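Local structure of pyruvate carboxylase protein (Rhizobium etli, 2QF7) at residues L18-S23 with D83-V88. The protein is a large biotin-dependent carboxylase that joins a biotin carboxylase region, a TIM-barrel region and a biotin-carrying region in one chain. Numbering follows the deposited sequence.
Sequences LVANRS and DEVIRV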
loop_
_atom_site.group_PDB
_atom_site.type_symbol
_atom_site.label_atom_id
_atom_site.label_comp_id
_atom_site.label_asym_id
_atom_site.label_seq_id
_atom_site.Cartn_x
_atom_site.Cartn_y
_atom_site.Cartn_z
ATOM N N LEU A 18 27.302 -46.325 -10.185
ATOM C CA LEU A 18 27.305 -45.151 -9.312
ATOM C C LEU A 18 28.426 -44.182 -9.671
ATOM O O LEU A 18 29.591 -44.564 -9.802
ATOM C CB LEU A 18 27.423 -45.539 -7.837
ATOM C CG LEU A 18 27.449 -44.336 -6.914
ATOM C CD1 LEU A 18 26.587 -44.601 -5.691
ATOM C CD2 LEU A 18 28.891 -44.022 -6.500
ATOM N N VAL A 19 28.085 -42.911 -9.812
ATOM C CA VAL A 19 29.112 -41.913 -10.059
ATOM C C VAL A 19 29.473 -41.275 -8.765
ATOM O O VAL A 19 28.638 -40.579 -8.127
ATOM C CB VAL A 19 28.694 -40.852 -11.143
ATOM C CG1 VAL A 19 29.828 -39.832 -11.377
ATOM C CG2 VAL A 19 28.404 -41.527 -12.450
ATOM N N ALA A 20 30.711 -41.532 -8.345
ATOM C CA ALA A 20 31.186 -40.986 -7.079
ATOM C C ALA A 20 31.744 -39.574 -7.329
ATOM O O ALA A 20 32.937 -39.322 -7.136
ATOM C CB ALA A 20 32.240 -41.942 -6.399
ATOM N N ASN A 21 30.869 -38.679 -7.784
ATOM C CA ASN A 21 31.243 -37.315 -8.108
ATOM C C ASN A 21 29.984 -36.377 -8.183
ATOM O O ASN A 21 28.904 -36.740 -7.745
ATOM C CB ASN A 21 32.044 -37.319 -9.432
ATOM C CG ASN A 21 33.213 -36.326 -9.431
ATOM O OD1 ASN A 21 33.015 -35.116 -9.297
ATOM N ND2 ASN A 21 34.436 -36.850 -9.563
ATOM N N ARG A 22 30.151 -35.188 -8.746
ATOM C CA ARG A 22 29.138 -34.153 -8.724
ATOM C C ARG A 22 29.342 -33.293 -9.957
ATOM O O ARG A 22 30.331 -33.482 -10.704
ATOM C CB ARG A 22 29.253 -33.273 -7.462
ATOM C CG ARG A 22 30.639 -32.560 -7.294
ATOM C CD ARG A 22 30.636 -31.651 -6.081
ATOM N NE ARG A 22 29.581 -30.635 -6.183
ATOM C CZ ARG A 22 29.695 -29.521 -6.902
ATOM N NH1 ARG A 22 30.777 -29.293 -7.618
ATOM N NH2 ARG A 22 28.701 -28.661 -6.949
ATOM N N SER A 23 28.391 -32.392 -10.187
ATOM C CA SER A 23 28.523 -31.346 -11.186
ATOM C C SER A 23 28.784 -31.931 -12.599
ATOM O O SER A 23 28.243 -32.981 -12.947
ATOM C CB SER A 23 29.633 -30.388 -10.747
ATOM O OG SER A 23 29.645 -29.230 -11.557
ATOM N N ASP A 83 33.776 -44.568 3.097
ATOM C CA ASP A 83 32.694 -45.247 3.800
ATOM C C ASP A 83 31.277 -44.860 3.299
ATOM O O ASP A 83 30.446 -45.732 3.066
ATOM C CB ASP A 83 32.838 -45.016 5.301
ATOM C CG ASP A 83 33.970 -45.857 5.930
ATOM O OD1 ASP A 83 34.519 -46.761 5.255
ATOM O OD2 ASP A 83 34.295 -45.596 7.116
ATOM N N GLU A 84 31.018 -43.573 3.115
ATOM C CA GLU A 84 29.742 -43.126 2.558
ATOM C C GLU A 84 29.501 -43.613 1.128
ATOM O O GLU A 84 28.403 -44.056 0.792
ATOM C CB GLU A 84 29.600 -41.599 2.653
ATOM C CG GLU A 84 29.252 -41.134 4.107
ATOM C CD GLU A 84 27.852 -41.579 4.523
ATOM O OE1 GLU A 84 26.871 -40.873 4.195
ATOM O OE2 GLU A 84 27.725 -42.642 5.150
ATOM N N VAL A 85 30.518 -43.495 0.287
ATOM C CA VAL A 85 30.411 -43.924 -1.107
ATOM C C VAL A 85 30.100 -45.420 -1.216
ATOM O O VAL A 85 29.144 -45.796 -1.895
ATOM C CB VAL A 85 31.653 -43.488 -1.929
ATOM C CG1 VAL A 85 31.627 -44.079 -3.350
ATOM C CG2 VAL A 85 31.690 -41.946 -1.983
ATOM N N ILE A 86 30.892 -46.253 -0.541
ATOM C CA ILE A 86 30.659 -47.700 -0.493
ATOM C C ILE A 86 29.255 -48.059 0.082
ATOM O O ILE A 86 28.522 -48.882 -0.510
ATOM C CB ILE A 86 31.791 -48.415 0.286
ATOM C CG1 ILE A 86 33.149 -48.291 -0.460
ATOM C CG2 ILE A 86 31.438 -49.876 0.570
ATOM C CD1 ILE A 86 33.080 -48.499 -1.961
ATOM N N ARG A 87 28.871 -47.428 1.200
ATOM C CA ARG A 87 27.526 -47.633 1.780
ATOM C C ARG A 87 26.402 -47.440 0.745
ATOM O O ARG A 87 25.540 -48.304 0.607
ATOM C CB ARG A 87 27.293 -46.723 2.988
ATOM C CG ARG A 87 25.858 -46.822 3.568
ATOM C CD ARG A 87 25.579 -45.771 4.678
ATOM N NE ARG A 87 25.674 -44.421 4.118
ATOM C CZ ARG A 87 24.686 -43.744 3.540
ATOM N NH1 ARG A 87 23.478 -44.275 3.408
ATOM N NH2 ARG A 87 24.912 -42.526 3.063
ATOM N N VAL A 88 26.397 -46.315 0.027
ATOM C CA VAL A 88 25.358 -46.077 -0.972
ATOM C C VAL A 88 25.503 -46.980 -2.214
ATOM O O VAL A 88 24.493 -47.362 -2.840
ATOM C CB VAL A 88 25.164 -44.540 -1.343
ATOM C CG1 VAL A 88 24.891 -43.697 -0.089
ATOM C CG2 VAL A 88 26.313 -44.015 -2.008
#
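In the Rossmann-like N-terminal part of the biotin carboxylase region, Leu-18 packs on Val-85 and Val-88 of helix 82-92, and Ala-20 on Val-85. Leu-18 is the next-to-last residue of the central strand 16-19 of a parallel sheet. Ala-20 lies in the loop just after the strand. The contact is apolar and buried, and no hydrogen bond crosses it. Leu-18 reaches the helix with both branches. Its CD1 meets CG2 of Val-88 at 3.7 Å, and the two side chains cross at about a right angle. Its CD2 lies 4.2 Å from CG1 of Val-85. Val-85 CG1 also meets the methyl CB of Ala-20 at 3.8 Å. Its place follows from chi1 of Val-85 (173°), which sets CG1 opposite the backbone N. Ala-20 is the centre of an inverse gamma turn, and its CB still points to the helix. Ile-43 of the neighbouring strand 39-44 touches Leu-18, Val-85 and Val-88, extending the apolar layer. On the helix, Arg-87 grips Glu-84 side-on. Its NH2 lies 2.8 Å from OE1 of Glu-84 in a salt bridge, and its NE is 2.9 Å from OE2. Both carboxylate oxygens are met from above their plane. Gly-64 N also hydrogen-bonds OE1, and His-68 NE2 hydrogen-bonds OE2, which further fixes the carboxylate. Leu-18 points toward helix 82-92, while Val-19 points away and packs on helix 23-35. The two helices cover opposite faces of the parallel sheet, the three-layer alpha/beta/alpha packing of a Rossmann-like fold.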